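Peptidoglycan recognition protein 3 (Branchiostoma belcheri tsingtauense, PDB 4Z8I) probably hydrolyses the amide bond between N-acetylmuramic acid and L-alanine in bacterial peptidoglycan, as a zinc amidase that also carries a chitin-binding domain. Local coordinates at residues Cys100-Gln114 against Ile126-Tyr139. Residues are numbered along the deposited sequence; the frame is centred on the assembly and turned at random.
Sequences CSTQSSCSLQVRNIQ and IGYNFLVGNDGNVY
Tyr139 and Val110 meet at the middle of a helix-on-hairpin packing in the mixed α/β amidase fold, where helix 103-120 lies over strands 130-132 and 138-140. Val110 splits its branches: CG2 rests 4.0 Å from Tyr139 CG, while CG1, anti to the backbone N (chi1 176°), points to Leu131 and Ile126. One turn on, Ile113 sends CD1 tip to tip against Leu131 CD2 at 3.9 Å, and its CG2 packs on Ile126 CD1 and reaches the edge of the Tyr128 ring, close to the bound zinc. This half is closely packed and mostly apolar; Val110, Ile113, Leu131 and Ile126 are all buried, with Trp72 and Met164 also touching Val110.

Toward the helix start the contact turns more polar. The Tyr139 ring still reaches inward to Cys106 CB and Ser107 OG, and the type I turn from Gly133 to Gly136 packs against the Cys100-Cys106 disulfide, Gly133 CA lying 3.9 Å from Cys106 SG. The solvent side is made by Ser101, Thr102 and Gln103 with the partly exposed Asn134, Asp135 and Asn137. Here Gln103 crosses Asn137 at about a right angle, their amides loosely placed with OE1 3.8 Å from ND2. Asp135 organises this end: its OD1 takes the Asn137 backbone N-H in an Asx turn, and its carboxylate leans on Cys106 SG. Two donors grip Asp135 OD2 from opposite faces of the carboxylate plane, Asn137 ND2 at 2.7 Å and Tyr139 OH at 2.6 Å. Were this aspartate an alanine, that hydroxyl and amide would probably lose their common acceptor, leaving the amide free to turn. The hydroxyl meets OD2 on the syn side, 27° out of the carboxylate plane.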
loop_
_atom_site.group_PDB
_atom_site.type_symbol
_atom_site.label_atom_id
_atom_site.label_comp_id
_atom_site.label_asym_id
_atom_site.label_seq_id
_atom_site.Cartn_x
_atom_site.Cartn_y
_atom_site.Cartn_z
ATOM N N CYS A 100 14.072 5.761 -6.638
ATOM C CA CYS A 100 13.854 7.198 -6.552
ATOM C C CYS A 100 13.617 7.590 -5.098
ATOM O O CYS A 100 12.993 6.842 -4.346
ATOM C CB CYS A 100 12.673 7.613 -7.427
ATOM S SG CYS A 100 11.137 6.746 -7.065
ATOM N N SER A 101 14.109 8.759 -4.705
ATOM C CA SER A 101 14.138 9.130 -3.294
ATOM C C SER A 101 13.349 10.399 -2.972
ATOM O O SER A 101 13.158 10.739 -1.805
ATOM C CB SER A 101 15.587 9.279 -2.829
ATOM O OG SER A 101 15.651 9.590 -1.449
ATOM N N THR A 102 12.895 11.096 -4.008
ATOM C CA THR A 102 12.104 12.309 -3.828
ATOM C C THR A 102 10.805 12.213 -4.613
ATOM O O THR A 102 10.697 11.413 -5.542
ATOM C CB THR A 102 12.875 13.552 -4.293
ATOM O OG1 THR A 102 13.228 13.409 -5.674
ATOM C CG2 THR A 102 14.136 13.721 -3.478
ATOM N N GLN A 103 9.819 13.026 -4.244
ATOM C CA GLN A 103 8.550 13.028 -4.959
ATOM C C GLN A 103 8.752 13.433 -6.414
ATOM O O GLN A 103 8.048 12.954 -7.296
ATOM C CB GLN A 103 7.527 13.944 -4.280
ATOM C CG GLN A 103 6.168 13.976 -4.979
ATOM C CD GLN A 103 5.074 14.599 -4.130
ATOM O OE1 GLN A 103 5.154 14.612 -2.903
ATOM N NE2 GLN A 103 4.040 15.114 -4.783
ATOM N N SER A 104 9.726 14.302 -6.664
ATOM C CA SER A 104 10.010 14.751 -8.022
ATOM C C SER A 104 10.584 13.618 -8.864
ATOM O O SER A 104 10.065 13.302 -9.938
ATOM C CB SER A 104 10.976 15.932 -8.002
ATOM O OG SER A 104 12.236 15.541 -7.489
ATOM N N SER A 105 11.651 13.001 -8.365
ATOM C CA SER A 105 12.297 11.899 -9.073
ATOM C C SER A 105 11.384 10.677 -9.213
ATOM O O SER A 105 11.411 9.977 -10.229
ATOM C CB SER A 105 13.619 11.521 -8.399
ATOM O OG SER A 105 13.445 11.316 -7.011
ATOM N N CYS A 106 10.572 10.416 -8.197
ATOM C CA CYS A 106 9.627 9.308 -8.283
ATOM C C CYS A 106 8.503 9.628 -9.261
ATOM O O CYS A 106 8.010 8.745 -9.963
ATOM C CB CYS A 106 9.079 8.947 -6.905
ATOM S SG CYS A 106 10.287 8.125 -5.837
ATOM N N SER A 107 8.083 10.859 -9.292
ATOM C CA SER A 107 7.097 11.274 -10.243
ATOM C C SER A 107 7.618 11.173 -11.645
ATOM O O SER A 107 6.920 10.758 -12.526
ATOM C CB SER A 107 6.634 12.670 -9.928
ATOM O OG SER A 107 5.984 12.659 -8.705
ATOM N N LEU A 108 8.861 11.558 -11.842
ATOM C CA LEU A 108 9.473 11.408 -13.128
ATOM C C LEU A 108 9.547 9.952 -13.477
ATOM O O LEU A 108 9.267 9.583 -14.573
ATOM C CB LEU A 108 10.864 12.014 -13.162
ATOM C CG LEU A 108 11.602 11.826 -14.480
ATOM C CD1 LEU A 108 11.918 10.403 -14.813
ATOM C CD2 LEU A 108 10.937 12.491 -15.628
ATOM N N GLN A 109 9.904 9.123 -12.523
ATOM C CA GLN A 109 10.058 7.721 -12.783
ATOM C C GLN A 109 8.756 7.083 -13.199
ATOM O O GLN A 109 8.727 6.299 -14.086
ATOM C CB GLN A 109 10.661 7.027 -11.584
ATOM C CG GLN A 109 11.254 5.679 -11.891
ATOM C CD GLN A 109 12.099 5.675 -13.124
ATOM O OE1 GLN A 109 12.883 6.546 -13.338
ATOM N NE2 GLN A 109 11.945 4.687 -13.923
ATOM N N VAL A 110 7.680 7.452 -12.559
ATOM C CA VAL A 110 6.344 6.991 -12.926
ATOM C C VAL A 110 5.977 7.441 -14.342
ATOM O O VAL A 110 5.395 6.679 -15.113
ATOM C CB VAL A 110 5.277 7.488 -11.934
ATOM C CG1 VAL A 110 3.890 7.088 -12.401
ATOM C CG2 VAL A 110 5.540 6.924 -10.558
ATOM N N ARG A 111 6.324 8.680 -14.679
ATOM C CA ARG A 111 6.074 9.212 -16.017
ATOM C C ARG A 111 6.794 8.379 -17.081
ATOM O O ARG A 111 6.239 8.076 -18.144
ATOM C CB ARG A 111 6.521 10.675 -16.086
ATOM C CG ARG A 111 5.402 11.660 -16.398
ATOM C CD ARG A 111 5.547 12.948 -15.600
ATOM N NE ARG A 111 6.885 13.525 -15.702
ATOM C CZ ARG A 111 7.514 14.134 -14.700
ATOM N NH1 ARG A 111 6.929 14.245 -13.514
ATOM N NH2 ARG A 111 8.729 14.628 -14.882
ATOM N N ASN A 112 8.032 8.005 -16.776
ATOM C CA ASN A 112 8.825 7.137 -17.632
ATOM C C ASN A 112 8.178 5.775 -17.808
ATOM O O ASN A 112 8.077 5.271 -18.928
ATOM C CB ASN A 112 10.228 6.928 -17.053
ATOM C CG ASN A 112 11.083 8.173 -17.062
ATOM O OD1 ASN A 112 12.075 8.228 -16.336
ATOM N ND2 ASN A 112 10.742 9.151 -17.882
ATOM N N ILE A 113 7.750 5.177 -16.699
ATOM C CA ILE A 113 7.125 3.861 -16.749
ATOM C C ILE A 113 5.840 3.896 -17.578
ATOM O O ILE A 113 5.574 2.993 -18.378
ATOM C CB ILE A 113 6.866 3.300 -15.337
ATOM C CG1 ILE A 113 8.198 3.034 -14.632
ATOM C CG2 ILE A 113 6.054 2.019 -15.405
ATOM C CD1 ILE A 113 8.061 2.418 -13.256
ATOM N N GLN A 114 5.063 4.958 -17.402
ATOM C CA GLN A 114 3.836 5.144 -18.166
ATOM C C GLN A 114 4.154 5.254 -19.651
ATOM O O GLN A 114 3.531 4.585 -20.472
ATOM C CB GLN A 114 3.084 6.393 -17.693
ATOM C CG GLN A 114 1.745 6.609 -18.391
ATOM C CD GLN A 114 1.019 7.854 -17.910
ATOM O OE1 GLN A 114 1.544 8.963 -17.991
ATOM N NE2 GLN A 114 -0.197 7.672 -17.408
ATOM N N ILE A 126 -0.549 3.236 -17.822
ATOM C CA ILE A 126 0.459 2.540 -17.030
ATOM C C ILE A 126 -0.176 1.295 -16.402
ATOM O O ILE A 126 -1.298 1.346 -15.900
ATOM C CB ILE A 126 1.084 3.479 -15.968
ATOM C CG1 ILE A 126 2.237 2.797 -15.234
ATOM C CG2 ILE A 126 0.033 3.980 -14.992
ATOM C CD1 ILE A 126 3.009 3.740 -14.337
ATOM N N GLY A 127 0.533 0.172 -16.466
ATOM C CA GLY A 127 -0.050 -1.126 -16.172
ATOM C C GLY A 127 -0.518 -1.370 -14.750
ATOM O O GLY A 127 -1.537 -2.029 -14.528
ATOM N N TYR A 128 0.222 -0.843 -13.784
ATOM C CA TYR A 128 -0.061 -1.120 -12.383
ATOM C C TYR A 128 -1.172 -0.221 -11.851
ATOM O O TYR A 128 -1.396 0.878 -12.364
ATOM C CB TYR A 128 1.206 -0.950 -11.545
ATOM C CG TYR A 128 2.445 -1.535 -12.181
ATOM C CD1 TYR A 128 2.688 -2.903 -12.149
ATOM C CD2 TYR A 128 3.379 -0.718 -12.807
ATOM C CE1 TYR A 128 3.820 -3.439 -12.727
ATOM C CE2 TYR A 128 4.514 -1.246 -13.387
ATOM C CZ TYR A 128 4.729 -2.605 -13.343
ATOM O OH TYR A 128 5.859 -3.137 -13.920
ATOM N N ASN A 129 -1.874 -0.701 -10.829
ATOM C CA ASN A 129 -2.906 0.090 -10.178
ATOM C C ASN A 129 -2.278 1.168 -9.307
ATOM O O ASN A 129 -2.785 2.287 -9.221
ATOM C CB ASN A 129 -3.814 -0.801 -9.327
ATOM C CG ASN A 129 -4.567 -1.824 -10.150
ATOM O OD1 ASN A 129 -4.121 -2.961 -10.309
ATOM N ND2 ASN A 129 -5.719 -1.425 -10.682
ATOM N N PHE A 130 -1.171 0.823 -8.658
ATOM C CA PHE A 130 -0.453 1.773 -7.819
ATOM C C PHE A 130 1.046 1.521 -7.871
ATOM O O PHE A 130 1.489 0.395 -8.108
ATOM C CB PHE A 130 -0.931 1.689 -6.370
ATOM C CG PHE A 130 -2.365 2.081 -6.177
ATOM C CD1 PHE A 130 -2.722 3.416 -6.060
ATOM C CD2 PHE A 130 -3.357 1.115 -6.101
ATOM C CE1 PHE A 130 -4.042 3.781 -5.878
ATOM C CE2 PHE A 130 -4.681 1.472 -5.919
ATOM C CZ PHE A 130 -5.024 2.806 -5.808
ATOM N N LEU A 131 1.823 2.575 -7.652
ATOM C CA LEU A 131 3.268 2.430 -7.545
ATOM C C LEU A 131 3.740 2.955 -6.196
ATOM O O LEU A 131 3.024 3.684 -5.522
ATOM C CB LEU A 131 3.990 3.133 -8.698
ATOM C CG LEU A 131 3.691 2.587 -10.100
ATOM C CD1 LEU A 131 2.528 3.331 -10.731
ATOM C CD2 LEU A 131 4.913 2.641 -11.009
ATOM N N VAL A 132 4.937 2.553 -5.791
ATOM C CA VAL A 132 5.502 2.974 -4.518
ATOM C C VAL A 132 6.971 3.287 -4.732
ATOM O O VAL A 132 7.695 2.487 -5.328
ATOM C CB VAL A 132 5.365 1.872 -3.444
ATOM C CG1 VAL A 132 6.151 2.237 -2.203
ATOM C CG2 VAL A 132 3.903 1.644 -3.090
ATOM N N GLY A 133 7.406 4.456 -4.274
ATOM C CA GLY A 133 8.797 4.846 -4.405
ATOM C C GLY A 133 9.519 4.804 -3.073
ATOM O O GLY A 133 8.886 4.774 -2.016
ATOM N N ASN A 134 10.848 4.808 -3.119
ATOM C CA ASN A 134 11.652 4.814 -1.903
ATOM C C ASN A 134 11.505 6.125 -1.139
ATOM O O ASN A 134 12.003 6.259 -0.021
ATOM C CB ASN A 134 13.124 4.535 -2.224
ATOM C CG ASN A 134 13.444 3.050 -2.274
ATOM O OD1 ASN A 134 12.555 2.205 -2.163
ATOM N ND2 ASN A 134 14.722 2.727 -2.441
ATOM N N ASP A 135 10.816 7.087 -1.752
ATOM C CA ASP A 135 10.493 8.350 -1.097
ATOM C C ASP A 135 9.363 8.155 -0.092
ATOM O O ASP A 135 8.995 9.081 0.632
ATOM C CB ASP A 135 10.099 9.410 -2.128
ATOM C CG ASP A 135 8.804 9.074 -2.850
ATOM O OD1 ASP A 135 8.488 7.872 -2.984
ATOM O OD2 ASP A 135 8.104 10.014 -3.287
ATOM N N GLY A 136 8.806 6.948 -0.062
ATOM C CA GLY A 136 7.777 6.607 0.901
ATOM C C GLY A 136 6.381 6.979 0.443
ATOM O O GLY A 136 5.420 6.844 1.197
ATOM N N ASN A 137 6.266 7.445 -0.796
ATOM C CA ASN A 137 4.971 7.848 -1.333
ATOM C C ASN A 137 4.297 6.771 -2.177
ATOM O O ASN A 137 4.960 5.880 -2.714
ATOM C CB ASN A 137 5.110 9.132 -2.152
ATOM C CG ASN A 137 5.306 10.359 -1.284
ATOM O OD1 ASN A 137 4.584 10.567 -0.306
ATOM N ND2 ASN A 137 6.290 11.182 -1.638
ATOM N N VAL A 138 2.975 6.861 -2.283
ATOM C CA VAL A 138 2.207 6.014 -3.187
ATOM C C VAL A 138 1.750 6.856 -4.377
ATOM O O VAL A 138 1.333 8.005 -4.211
ATOM C CB VAL A 138 0.981 5.405 -2.484
ATOM C CG1 VAL A 138 0.265 4.430 -3.406
ATOM C CG2 VAL A 138 1.401 4.703 -1.210
ATOM N N TYR A 139 1.843 6.288 -5.575
ATOM C CA TYR A 139 1.453 6.985 -6.794
ATOM C C TYR A 139 0.304 6.263 -7.495
ATOM O O TYR A 139 0.259 5.030 -7.539
ATOM C CB TYR A 139 2.660 7.152 -7.726
ATOM C CG TYR A 139 3.744 8.020 -7.132
ATOM C CD1 TYR A 139 4.654 7.499 -6.223
ATOM C CD2 TYR A 139 3.851 9.363 -7.471
ATOM C CE1 TYR A 139 5.640 8.289 -5.666
ATOM C CE2 TYR A 139 4.835 10.162 -6.921
ATOM C CZ TYR A 139 5.724 9.618 -6.018
ATOM O OH TYR A 139 6.706 10.401 -5.464
#